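Local coordinates for protein extracellular ligand-binding receptor (Rhodopseudomonas palustris, PDB 4F06) that binds p-hydroxybenzoic acid as the solute-binding protein of an ABC transporter, probably serving uptake of aromatic compounds derived from lignin, at residues I29-A34 against K265-L270; D232-P237 against Y341-E346; S328-P331 against I336-N339. All coordinates share one frame; numbering follows the deposited sequence.

Interaction 1: residues I29-A34 against K265-L270; sequences IDAWVA and KAFLAL
Ala-31 and Ala-34 of helix 19-36 meet Leu-270 and Phe-267 of helix 262-273 in a steep helix-helix crossing within the periplasmic binding protein fold. The evidence for the geometry is the angle of 101° between the directions of the short segments, whose axes approach to 9.2 Å. The helices thus touch at a compact patch and do not run alongside each other; the buried surface is a modest 185 Å², both sides summed.

The contact is apolar, and no hydrogen bond crosses it. The methyl of Ala-31 points at the second helix and lies 3.9 Å from Leu-270 CB, which lets the backbones come close: the CA atoms of these two residues are 4.9 Å apart. The Phe-267 ring reaches the same methyl obliquely with its CE1, 4.3 Å from Ala-31 CB, so that this small side chain is shared by both larger ones.

Aromatic packing places the patch in the fold. Phe-267 stands edge-to-face with Tyr-289 of helix 283-301, and Trp-32, which leaves helix 19-36 on the side away from Leu-270, packs against the same tyrosine and touches a bound p-hydroxybenzoic acid.

The branches of Leu-270 meet both a backbone carbonyl and a second alanine. Its CG is anti to the carbonyl carbon (chi1 -71°), which brings the isobutyl group alongside the Ala-31 carbonyl oxygen: CD1 and CD2 are each 4.1 Å from Ala-31 O. The CD2 branch continues to the next helical turn, ending 4.1 Å from Ala-34 CB.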
ATOM      1  N   ILE A  29       5.030 -13.653  -1.259  1.00  6.99           N
ATOM      2  CA  ILE A  29       5.538 -14.689  -0.345  1.00  7.63           C
ATOM      3  C   ILE A  29       6.154 -15.844  -1.130  1.00  8.60           C
ATOM      4  O   ILE A  29       7.262 -16.323  -0.784  1.00  8.85           O
ATOM      5  CB  ILE A  29       4.420 -15.156   0.568  1.00  7.82           C
ATOM      6  CG1 ILE A  29       4.117 -14.006   1.593  1.00  8.68           C
ATOM      7  CG2 ILE A  29       4.800 -16.460   1.283  1.00 10.01           C
ATOM      8  CD1 ILE A  29       2.754 -14.143   2.262  1.00  9.71           C
ATOM      9  N   ASP A  30       5.518 -16.250  -2.246  1.00  8.45           N
ATOM     10  CA  ASP A  30       6.083 -17.335  -3.055  1.00  9.90           C
ATOM     11  C   ASP A  30       7.425 -16.928  -3.627  1.00  9.45           C
ATOM     12  O   ASP A  30       8.331 -17.764  -3.749  1.00 10.59           O
ATOM     13  CB  ASP A  30       5.132 -17.722  -4.204  1.00 11.22           C
ATOM     14  CG  ASP A  30       3.922 -18.497  -3.752  1.00 15.22           C
ATOM     15  OD1 ASP A  30       3.901 -18.982  -2.609  1.00 15.49           O
ATOM     16  OD2 ASP A  30       2.983 -18.692  -4.595  1.00 18.96           O
ATOM     17  N   ALA A  31       7.572 -15.662  -4.006  1.00  8.35           N
ATOM     18  CA  ALA A  31       8.854 -15.176  -4.511  1.00  7.76           C
ATOM     19  C   ALA A  31       9.928 -15.237  -3.410  1.00  7.36           C
ATOM     20  O   ALA A  31      11.086 -15.658  -3.653  1.00  8.31           O
ATOM     21  CB  ALA A  31       8.740 -13.754  -5.067  1.00  8.66           C
ATOM     22  N   TRP A  32       9.560 -14.819  -2.198  1.00  7.22           N
ATOM     23  CA  TRP A  32      10.471 -14.913  -1.068  1.00  6.77           C
ATOM     24  C   TRP A  32      10.948 -16.337  -0.854  1.00  7.33           C
ATOM     25  O   TRP A  32      12.148 -16.577  -0.683  1.00  8.02           O
ATOM     26  CB  TRP A  32       9.774 -14.333   0.205  1.00  7.81           C
ATOM     27  CG  TRP A  32      10.703 -14.465   1.369  1.00  6.68           C
ATOM     28  CD1 TRP A  32      10.728 -15.505   2.298  1.00  7.74           C
ATOM     29  CD2 TRP A  32      11.815 -13.597   1.696  1.00  7.36           C
ATOM     30  NE1 TRP A  32      11.759 -15.296   3.198  1.00  8.69           N
ATOM     31  CE2 TRP A  32      12.462 -14.177   2.868  1.00  7.46           C
ATOM     32  CE3 TRP A  32      12.318 -12.417   1.142  1.00  7.78           C
ATOM     33  CZ2 TRP A  32      13.609 -13.616   3.429  1.00  8.75           C
ATOM     34  CZ3 TRP A  32      13.477 -11.872   1.712  1.00  8.45           C
ATOM     35  CH2 TRP A  32      14.087 -12.461   2.823  1.00  8.73           C
ATOM     36  N   VAL A  33      10.017 -17.281  -0.834  1.00  8.06           N
ATOM     37  CA  VAL A  33      10.340 -18.694  -0.631  1.00  8.15           C
ATOM     38  C   VAL A  33      11.136 -19.243  -1.803  1.00  8.23           C
ATOM     39  O   VAL A  33      12.040 -20.074  -1.622  1.00  9.20           O
ATOM     40  CB  VAL A  33       9.030 -19.489  -0.340  1.00  8.75           C
ATOM     41  CG1 VAL A  33       9.312 -20.971  -0.289  1.00 10.42           C
ATOM     42  CG2 VAL A  33       8.419 -19.009   0.980  1.00 11.09           C
ATOM     43  N   ALA A  34      10.848 -18.793  -3.016  1.00  7.53           N
ATOM     44  CA  ALA A  34      11.638 -19.273  -4.183  1.00  8.87           C
ATOM     45  C   ALA A  34      13.107 -18.936  -4.004  1.00  8.51           C
ATOM     46  O   ALA A  34      13.968 -19.707  -4.433  1.00 10.42           O
ATOM     47  CB  ALA A  34      11.097 -18.672  -5.479  1.00 10.05           C
ATOM     48  N   LYS A 265      14.871  -6.172 -10.354  1.00  7.89           N
ATOM     49  CA  LYS A 265      14.951  -7.129 -11.469  1.00  7.90           C
ATOM     50  C   LYS A 265      14.963  -8.556 -10.930  1.00  7.48           C
ATOM     51  O   LYS A 265      14.291  -9.454 -11.484  1.00  8.73           O
ATOM     52  CB  LYS A 265      16.199  -6.825 -12.283  1.00 10.11           C
ATOM     53  CG  LYS A 265      16.103  -5.505 -13.037  1.00 11.84           C
ATOM     54  CD  LYS A 265      17.443  -5.186 -13.711  1.00 18.60           C
ATOM     55  CE  LYS A 265      17.364  -4.120 -14.793  1.00 26.92           C
ATOM     56  NZ  LYS A 265      16.937  -2.916 -14.113  1.00 27.93           N
ATOM     57  N   ALA A 266      15.685  -8.794  -9.832  1.00  7.40           N
ATOM     58  CA  ALA A 266      15.729 -10.115  -9.252  1.00  8.15           C
ATOM     59  C   ALA A 266      14.350 -10.514  -8.691  1.00  7.20           C
ATOM     60  O   ALA A 266      13.914 -11.640  -8.855  1.00  8.10           O
ATOM     61  CB  ALA A 266      16.790 -10.139  -8.150  1.00  9.96           C
ATOM     62  N   PHE A 267      13.668  -9.576  -8.046  1.00  7.16           N
ATOM     63  CA  PHE A 267      12.332  -9.827  -7.489  1.00  6.72           C
ATOM     64  C   PHE A 267      11.360 -10.180  -8.597  1.00  7.68           C
ATOM     65  O   PHE A 267      10.586 -11.126  -8.428  1.00  7.37           O
ATOM     66  CB  PHE A 267      11.884  -8.528  -6.798  1.00  6.85           C
ATOM     67  CG  PHE A 267      10.453  -8.513  -6.276  1.00  6.37           C
ATOM     68  CD1 PHE A 267       9.995  -9.489  -5.360  1.00  6.65           C
ATOM     69  CD2 PHE A 267       9.584  -7.491  -6.669  1.00  7.22           C
ATOM     70  CE1 PHE A 267       8.703  -9.448  -4.864  1.00  7.48           C
ATOM     71  CE2 PHE A 267       8.302  -7.439  -6.152  1.00  8.96           C
ATOM     72  CZ  PHE A 267       7.846  -8.420  -5.281  1.00  7.47           C
ATOM     73  N   LEU A 268      11.375  -9.462  -9.732  1.00  6.76           N
ATOM     74  CA  LEU A 268      10.460  -9.798 -10.819  1.00  7.09           C
ATOM     75  C   LEU A 268      10.759 -11.199 -11.352  1.00  6.98           C
ATOM     76  O   LEU A 268       9.832 -11.970 -11.661  1.00  8.04           O
ATOM     77  CB  LEU A 268      10.589  -8.742 -11.915  1.00  7.99           C
ATOM     78  CG  LEU A 268      10.107  -7.330 -11.508  1.00  9.10           C
ATOM     79  CD1 LEU A 268      10.272  -6.365 -12.666  1.00 12.55           C
ATOM     80  CD2 LEU A 268       8.674  -7.279 -10.962  1.00 11.45           C
ATOM     81  N   ALA A 269      12.037 -11.561 -11.467  1.00  7.37           N
ATOM     82  CA  ALA A 269      12.380 -12.919 -11.898  1.00  7.44           C
ATOM     83  C   ALA A 269      11.847 -13.961 -10.913  1.00  7.56           C
ATOM     84  O   ALA A 269      11.356 -15.026 -11.314  1.00  9.13           O
ATOM     85  CB  ALA A 269      13.895 -13.028 -12.060  1.00  8.48           C
ATOM     86  N   LEU A 270      11.958 -13.670  -9.613  1.00  7.49           N
ATOM     87  CA  LEU A 270      11.474 -14.602  -8.582  1.00  8.37           C
ATOM     88  C   LEU A 270       9.956 -14.696  -8.634  1.00  8.53           C
ATOM     89  O   LEU A 270       9.404 -15.776  -8.422  1.00 10.41           O
ATOM     90  CB  LEU A 270      11.939 -14.162  -7.196  1.00  9.10           C
ATOM     91  CG  LEU A 270      13.445 -14.346  -6.958  1.00  9.76           C
ATOM     92  CD1 LEU A 270      13.911 -13.536  -5.735  1.00 12.82           C
ATOM     93  CD2 LEU A 270      13.790 -15.836  -6.795  1.00 10.03           C
TER

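Interaction 2: residues D232-P237 against Y341-E346; sequences DVVTEP and YLREVE. With PHB (p-hydroxybenzoic acid), chain B.
Val-234 CG2 meets the guanidinium of Arg-343 at its edge, near its plane, and stands 3.8 Å from NH2. The methyl rests beside the flat group and not over its face, and the two side chains pass alongside one another, each heading for the other's backbone. The polar work of that group is done with other partners: Arg-343 NE is hydrogen-bonded to Ser-251 OG on the neighbouring strand 250-253. Turns at chi2 (94°) and chi3 (55°) bend the arginine chain and bring the guanidinium beside the loop. Glu-236 OE2 comes to 4.6 Å from Arg-343 NH1, too far for a salt bridge, though the opposite charges may still attract; that oxygen accepts from Val-257 N.

The other branch of the valine, CG1, makes a looser apolar contact, 4.4 Å from Val-345 CG2. With CA atoms no closer than 8.2 Å between the segments, the contact is wholly one of side chains.

At the ligand, the Asp-232 carboxylate is steeply inclined to the ring, at about 60°, with OD1 level with the ring beside C3 and C4. The phenol O4 of p-hydroxybenzoic acid donates to Asp-232 OD1 over 2.7 Å, and Asp-232 OD1 lies 3.2 Å from C3 of the ligand. Tyr-253 OH also bonds to OD1, while Thr-230 OG1 bonds to OD2; both carboxylate oxygens are thereby engaged and the group's rotation is restricted. With an alanine here the carboxylate is gone, and the phenol O4, Tyr-253 OH and Thr-230 OG1 are likely to lose a bonding partner. CB of Asp-232 leaves the backbone away from strand 336-348, that of Val-234 toward it; this loop thus serves ligand and sheet at once, and loops following the parallel strands line the ligand site of the periplasmic binding protein fold.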
ATOM      1  N   ASP A 232      -1.935   4.264  -5.521  1.00  7.06           N
ATOM      2  CA  ASP A 232      -3.120   3.407  -5.411  1.00  6.24           C
ATOM      3  C   ASP A 232      -4.019   3.543  -6.620  1.00  6.67           C
ATOM      4  O   ASP A 232      -4.751   2.608  -6.948  1.00  7.19           O
ATOM      5  CB  ASP A 232      -3.895   3.833  -4.164  1.00  7.04           C
ATOM      6  CG  ASP A 232      -2.994   3.824  -2.954  1.00  6.54           C
ATOM      7  OD1 ASP A 232      -2.760   2.752  -2.382  1.00  7.13           O
ATOM      8  OD2 ASP A 232      -2.452   4.908  -2.631  1.00  7.18           O
ATOM      9  N   VAL A 233      -4.006   4.718  -7.237  1.00  6.21           N
ATOM     10  CA  VAL A 233      -4.991   5.039  -8.272  1.00  7.11           C
ATOM     11  C   VAL A 233      -4.571   4.552  -9.660  1.00  6.94           C
ATOM     12  O   VAL A 233      -5.409   4.505 -10.563  1.00  8.57           O
ATOM     13  CB  VAL A 233      -5.280   6.557  -8.203  1.00  7.60           C
ATOM     14  CG1 VAL A 233      -6.286   6.981  -9.271  1.00 11.01           C
ATOM     15  CG2 VAL A 233      -5.757   6.959  -6.799  1.00  9.42           C
ATOM     16  N   VAL A 234      -3.295   4.158  -9.824  1.00  7.16           N
ATOM     17  CA  VAL A 234      -2.746   3.782 -11.122  1.00  7.47           C
ATOM     18  C   VAL A 234      -1.915   2.512 -11.015  1.00  7.30           C
ATOM     19  O   VAL A 234      -0.891   2.356 -11.648  1.00  8.74           O
ATOM     20  CB  VAL A 234      -1.964   4.919 -11.780  1.00  9.08           C
ATOM     21  CG1 VAL A 234      -2.910   6.017 -12.263  1.00 12.09           C
ATOM     22  CG2 VAL A 234      -0.921   5.483 -10.823  1.00  8.67           C
ATOM     23  N   THR A 235      -2.397   1.538 -10.262  1.00  7.26           N
ATOM     24  CA  THR A 235      -1.676   0.272 -10.155  1.00  7.97           C
ATOM     25  C   THR A 235      -1.484  -0.377 -11.511  1.00  7.67           C
ATOM     26  O   THR A 235      -2.341  -0.320 -12.402  1.00  8.47           O
ATOM     27  CB  THR A 235      -2.265  -0.707  -9.150  1.00  9.67           C
ATOM     28  OG1 THR A 235      -3.577  -1.072  -9.539  1.00 11.01           O
ATOM     29  CG2 THR A 235      -2.275  -0.093  -7.742  1.00 10.59           C
ATOM     30  N   GLU A 236      -0.315  -1.014 -11.685  1.00  8.01           N
ATOM     31  CA  GLU A 236       0.117  -1.467 -12.994  1.00  8.55           C
ATOM     32  C   GLU A 236      -0.899  -2.350 -13.710  1.00  7.91           C
ATOM     33  O   GLU A 236      -1.079  -2.190 -14.921  1.00  8.72           O
ATOM     34  CB  GLU A 236       1.520  -2.092 -12.916  1.00 10.74           C
ATOM     35  CG  GLU A 236       2.619  -1.040 -12.768  1.00 15.64           C
ATOM     36  CD  GLU A 236       2.887  -0.638 -11.325  1.00 15.39           C
ATOM     37  OE1 GLU A 236       2.138  -1.040 -10.358  1.00 16.33           O
ATOM     38  OE2 GLU A 236       3.863   0.106 -11.141  1.00 10.77           O
ATOM     39  N   PRO A 237      -1.520  -3.333 -13.008  1.00  8.30           N
ATOM     40  CA  PRO A 237      -2.442  -4.201 -13.778  1.00  9.75           C
ATOM     41  C   PRO A 237      -3.650  -3.492 -14.342  1.00  9.05           C
ATOM     42  O   PRO A 237      -4.270  -4.012 -15.272  1.00 10.80           O
ATOM     43  CB  PRO A 237      -2.852  -5.264 -12.757  1.00 11.58           C
ATOM     44  CG  PRO A 237      -1.649  -5.286 -11.816  1.00 13.30           C
ATOM     45  CD  PRO A 237      -1.272  -3.841 -11.657  1.00 11.49           C
ATOM     46  N   TYR A 341       8.457   8.006  -4.761  1.00  6.00           N
ATOM     47  CA  TYR A 341       8.841   8.437  -6.095  1.00  6.11           C
ATOM     48  C   TYR A 341       7.673   9.196  -6.741  1.00  5.99           C
ATOM     49  O   TYR A 341       6.512   8.844  -6.556  1.00  6.43           O
ATOM     50  CB  TYR A 341       9.199   7.211  -6.972  1.00  6.13           C
ATOM     51  CG  TYR A 341      10.249   6.319  -6.368  1.00  5.54           C
ATOM     52  CD1 TYR A 341       9.903   5.246  -5.514  1.00  6.28           C
ATOM     53  CD2 TYR A 341      11.599   6.518  -6.672  1.00  7.33           C
ATOM     54  CE1 TYR A 341      10.855   4.436  -4.951  1.00  6.12           C
ATOM     55  CE2 TYR A 341      12.551   5.659  -6.149  1.00  7.43           C
ATOM     56  CZ  TYR A 341      12.199   4.622  -5.294  1.00  6.27           C
ATOM     57  OH  TYR A 341      13.179   3.805  -4.769  1.00  7.01           O
ATOM     58  N   LEU A 342       8.014  10.199  -7.537  1.00  6.74           N
ATOM     59  CA  LEU A 342       7.059  10.790  -8.480  1.00  7.16           C
ATOM     60  C   LEU A 342       7.121   9.964  -9.743  1.00  6.33           C
ATOM     61  O   LEU A 342       8.226   9.745 -10.272  1.00  7.44           O
ATOM     62  CB  LEU A 342       7.416  12.255  -8.773  1.00  8.23           C
ATOM     63  CG  LEU A 342       6.549  12.862  -9.908  1.00  9.10           C
ATOM     64  CD1 LEU A 342       5.080  12.997  -9.492  1.00  9.72           C
ATOM     65  CD2 LEU A 342       7.153  14.191 -10.337  1.00 11.29           C
ATOM     66  N   ARG A 343       5.958   9.531 -10.250  1.00  6.47           N
ATOM     67  CA  ARG A 343       5.897   8.766 -11.505  1.00  6.97           C
ATOM     68  C   ARG A 343       4.917   9.435 -12.442  1.00  7.07           C
ATOM     69  O   ARG A 343       4.037  10.201 -12.030  1.00  7.97           O
ATOM     70  CB  ARG A 343       5.407   7.329 -11.266  1.00  7.52           C
ATOM     71  CG  ARG A 343       6.136   6.605 -10.110  1.00  7.28           C
ATOM     72  CD  ARG A 343       5.413   6.723  -8.764  1.00  6.56           C
ATOM     73  NE  ARG A 343       4.016   6.256  -8.855  1.00  6.48           N
ATOM     74  CZ  ARG A 343       3.653   4.970  -8.898  1.00  6.10           C
ATOM     75  NH1 ARG A 343       4.531   3.972  -8.689  1.00  7.33           N
ATOM     76  NH2 ARG A 343       2.387   4.666  -9.180  1.00  7.58           N
ATOM     77  N   GLU A 344       5.072   9.106 -13.713  1.00  7.39           N
ATOM     78  CA  GLU A 344       4.119   9.501 -14.755  1.00  8.11           C
ATOM     79  C   GLU A 344       3.756   8.260 -15.558  1.00  7.34           C
ATOM     80  O   GLU A 344       4.657   7.447 -15.880  1.00  7.97           O
ATOM     81  CB  GLU A 344       4.772  10.551 -15.693  1.00 11.14           C
ATOM     82  CG  GLU A 344       3.855  11.042 -16.796  1.00 12.84           C
ATOM     83  CD  GLU A 344       4.556  12.081 -17.676  1.00 19.40           C
ATOM     84  OE1 GLU A 344       5.518  12.686 -17.216  1.00 26.95           O
ATOM     85  OE2 GLU A 344       4.151  12.278 -18.803  1.00 37.77           O
ATOM     86  N   VAL A 345       2.491   8.107 -15.934  1.00  7.29           N
ATOM     87  CA  VAL A 345       2.140   6.974 -16.816  1.00  7.87           C
ATOM     88  C   VAL A 345       2.762   7.234 -18.183  1.00  7.68           C
ATOM     89  O   VAL A 345       2.537   8.321 -18.757  1.00  9.31           O
ATOM     90  CB  VAL A 345       0.605   6.830 -16.933  1.00  7.94           C
ATOM     91  CG1 VAL A 345       0.277   5.701 -17.897  1.00  9.51           C
ATOM     92  CG2 VAL A 345      -0.037   6.544 -15.541  1.00  8.41           C
ATOM     93  N   GLU A 346       3.547   6.269 -18.670  1.00  8.28           N
ATOM     94  CA  GLU A 346       4.263   6.393 -19.938  1.00  9.71           C
ATOM     95  C   GLU A 346       4.164   5.068 -20.666  1.00  9.84           C
ATOM     96  O   GLU A 346       3.926   4.050 -20.073  1.00 10.98           O
ATOM     97  CB  GLU A 346       5.770   6.668 -19.705  1.00 10.25           C
ATOM     98  CG  GLU A 346       6.042   8.011 -19.080  1.00 12.04           C
ATOM     99  CD  GLU A 346       7.526   8.340 -19.027  1.00 15.47           C
ATOM    100  OE1 GLU A 346       8.385   7.531 -19.528  1.00 19.76           O
ATOM    101  OE2 GLU A 346       7.821   9.438 -18.491  1.00 19.57           O
TER
HETATM  102  C1' PHB B 401      -6.552   0.906   3.224  1.00  5.03           C
HETATM  103  O1' PHB B 401      -5.785   1.292   4.117  1.00  5.40           O
HETATM  104  O2' PHB B 401      -7.763   0.565   3.455  1.00  5.57           O
HETATM  105  C1  PHB B 401      -6.042   0.901   1.818  1.00  5.47           C
HETATM  106  C2  PHB B 401      -4.992   1.762   1.442  1.00  5.23           C
HETATM  107  C3  PHB B 401      -4.555   1.797   0.139  1.00  5.87           C
HETATM  108  C4  PHB B 401      -5.163   1.017  -0.823  1.00  5.78           C
HETATM  109  C5  PHB B 401      -6.199   0.175  -0.476  1.00  6.07           C
HETATM  110  C6  PHB B 401      -6.660   0.114   0.833  1.00  6.13           C
HETATM  111  O4  PHB B 401      -4.803   1.053  -2.121  1.00  6.32           O

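Interaction 3: residues S328-P331 against I336-N339; sequences SIDP and ITQN
Ser-328 and Thr-337 form an antiparallel hydrogen-bonded pair in the beta hairpin of strands 327-329 and 336-348. Two backbone bonds establish the pairing: Ser-328 N to Thr-337 O at 3.1 Å, and Thr-337 N to Ser-328 O at 2.8 Å. Ser-328 O also receives a CA-H...O contact from Ile-336 CA at 3.2 Å, so two neighbouring residues converge on one carbonyl.

The next pair, Ile-329 with Ile-336, is non-hydrogen-bonded, and its side chains occupy the other face, where they cross obliquely. Ile-329 touches with its terminal methyl, CD1 lying 4.0 Å from Ile-336 CB. On the Ser-328 face, OG turns between the backbone N and the carbonyl carbon (chi1 59°) and stands 3.6 Å from Thr-337 CB.

Past the paired residues a water bridges the two arms of the hairpin, donating to Asp-330 OD2 (2.8 Å) and lying 2.6 Å from Thr-337 OG1, to which it is also hydrogen-bonded. Asp-330 OD1 accepts from Glu-332 N within the turn.

Both isoleucines pack on Trp-320 of strand 319-322, which pairs with strand 327-329, while strand 336-348 is flanked further along by strands 250-253 and 351-363.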
ATOM      1  N   SER A 328      13.923   0.872   5.850  1.00  6.50           N
ATOM      2  CA  SER A 328      14.216   0.463   7.217  1.00  7.54           C
ATOM      3  C   SER A 328      12.943   0.437   8.023  1.00  7.39           C
ATOM      4  O   SER A 328      11.952   1.072   7.611  1.00  7.78           O
ATOM      5  CB  SER A 328      15.235   1.426   7.881  1.00  8.89           C
ATOM      6  OG  SER A 328      14.717   2.750   7.882  1.00 10.54           O
ATOM      7  N   ILE A 329      12.939  -0.249   9.157  1.00  6.83           N
ATOM      8  CA  ILE A 329      11.779  -0.152  10.070  1.00  7.99           C
ATOM      9  C   ILE A 329      12.134   0.861  11.164  1.00  7.32           C
ATOM     10  O   ILE A 329      13.076   0.656  11.966  1.00  7.82           O
ATOM     11  CB  ILE A 329      11.476  -1.522  10.707  1.00  8.37           C
ATOM     12  CG1 ILE A 329      11.060  -2.551   9.642  1.00  8.83           C
ATOM     13  CG2 ILE A 329      10.368  -1.322  11.742  1.00  7.96           C
ATOM     14  CD1 ILE A 329       9.867  -2.120   8.772  1.00  9.45           C
ATOM     15  N   ASP A 330      11.413   1.959  11.204  1.00  6.92           N
ATOM     16  CA  ASP A 330      11.635   2.973  12.226  1.00  9.09           C
ATOM     17  C   ASP A 330      11.270   2.405  13.589  1.00  8.47           C
ATOM     18  O   ASP A 330      10.162   1.969  13.761  1.00  8.76           O
ATOM     19  CB  ASP A 330      10.789   4.204  11.896  1.00 10.06           C
ATOM     20  CG  ASP A 330      11.160   5.416  12.746  1.00 13.64           C
ATOM     21  OD1 ASP A 330      11.295   5.253  13.948  1.00 19.40           O
ATOM     22  OD2 ASP A 330      11.373   6.526  12.243  1.00 18.06           O
ATOM     23  N   PRO A 331      12.205   2.405  14.578  1.00  8.70           N
ATOM     24  CA  PRO A 331      11.824   1.804  15.886  1.00  9.53           C
ATOM     25  C   PRO A 331      10.721   2.567  16.599  1.00 10.93           C
ATOM     26  O   PRO A 331      10.003   1.979  17.403  1.00 13.93           O
ATOM     27  CB  PRO A 331      13.120   1.918  16.750  1.00 10.49           C
ATOM     28  CG  PRO A 331      14.206   2.023  15.755  1.00 11.71           C
ATOM     29  CD  PRO A 331      13.632   2.776  14.542  1.00 10.18           C
ATOM     30  N   ILE A 336       7.647   1.208   7.935  1.00  5.33           N
ATOM     31  CA  ILE A 336       8.771   1.204   6.961  1.00  5.62           C
ATOM     32  C   ILE A 336       9.066   2.614   6.430  1.00  5.74           C
ATOM     33  O   ILE A 336       8.243   3.236   5.774  1.00  6.38           O
ATOM     34  CB  ILE A 336       8.440   0.183   5.845  1.00  5.76           C
ATOM     35  CG1 ILE A 336       9.670  -0.078   4.971  1.00  6.49           C
ATOM     36  CG2 ILE A 336       7.193   0.555   5.042  1.00  7.24           C
ATOM     37  CD1 ILE A 336       9.570  -1.343   4.132  1.00  7.83           C
ATOM     38  N   THR A 337      10.295   3.103   6.736  1.00  5.82           N
ATOM     39  CA  THR A 337      10.814   4.305   6.114  1.00  6.55           C
ATOM     40  C   THR A 337      11.329   3.948   4.724  1.00  6.63           C
ATOM     41  O   THR A 337      12.011   2.932   4.566  1.00  6.76           O
ATOM     42  CB  THR A 337      11.944   4.871   6.974  1.00  6.89           C
ATOM     43  OG1 THR A 337      11.334   5.359   8.167  1.00  9.93           O
ATOM     44  CG2 THR A 337      12.664   6.043   6.279  1.00  7.40           C
ATOM     45  N   GLN A 338      11.001   4.744   3.715  1.00  5.59           N
ATOM     46  CA  GLN A 338      11.280   4.337   2.336  1.00  6.19           C
ATOM     47  C   GLN A 338      11.237   5.550   1.443  1.00  5.95           C
ATOM     48  O   GLN A 338      10.610   6.586   1.720  1.00  6.28           O
ATOM     49  CB  GLN A 338      10.229   3.316   1.883  1.00  6.20           C
ATOM     50  CG  GLN A 338       8.778   3.865   1.867  1.00  6.22           C
ATOM     51  CD  GLN A 338       7.801   2.725   1.697  1.00  5.66           C
ATOM     52  OE1 GLN A 338       8.156   1.699   1.141  1.00  6.92           O
ATOM     53  NE2 GLN A 338       6.547   2.892   2.161  1.00  5.53           N
ATOM     54  N   ASN A 339      11.847   5.409   0.265  1.00  5.77           N
ATOM     55  CA  ASN A 339      11.708   6.450  -0.770  1.00  5.98           C
ATOM     56  C   ASN A 339      10.258   6.545  -1.247  1.00  5.81           C
ATOM     57  O   ASN A 339       9.513   5.531  -1.296  1.00  6.16           O
ATOM     58  CB  ASN A 339      12.530   6.035  -1.994  1.00  6.28           C
ATOM     59  CG  ASN A 339      14.007   5.900  -1.704  1.00  6.48           C
ATOM     60  OD1 ASN A 339      14.519   6.392  -0.671  1.00  7.50           O
ATOM     61  ND2 ASN A 339      14.705   5.252  -2.638  1.00  7.99           N
TER
HETATM   62  O   HOH W   1      12.776   6.742   9.883  1.00 20.80           O

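From the N terminus, helix 19-36 supplies the first half of interaction 1, whose partner arrives only after 230 further residues, on helix 262-273. Within that span lies the loop 232-237, which opens interaction 2 before interaction 1 has closed; the two therefore cross along the chain. Interaction 2 closes on strand 336-348. Interaction 3 is local, a hairpin with four residues between its segments, and falls wholly inside the span of interaction 2 but after interaction 1. Interaction 1 joins two helices, interaction 2 ties the loop after strand 226-230 to strand 336-348, and interaction 3 pairs the N-terminal part of that strand. The centres are about 21 to 22 Å apart.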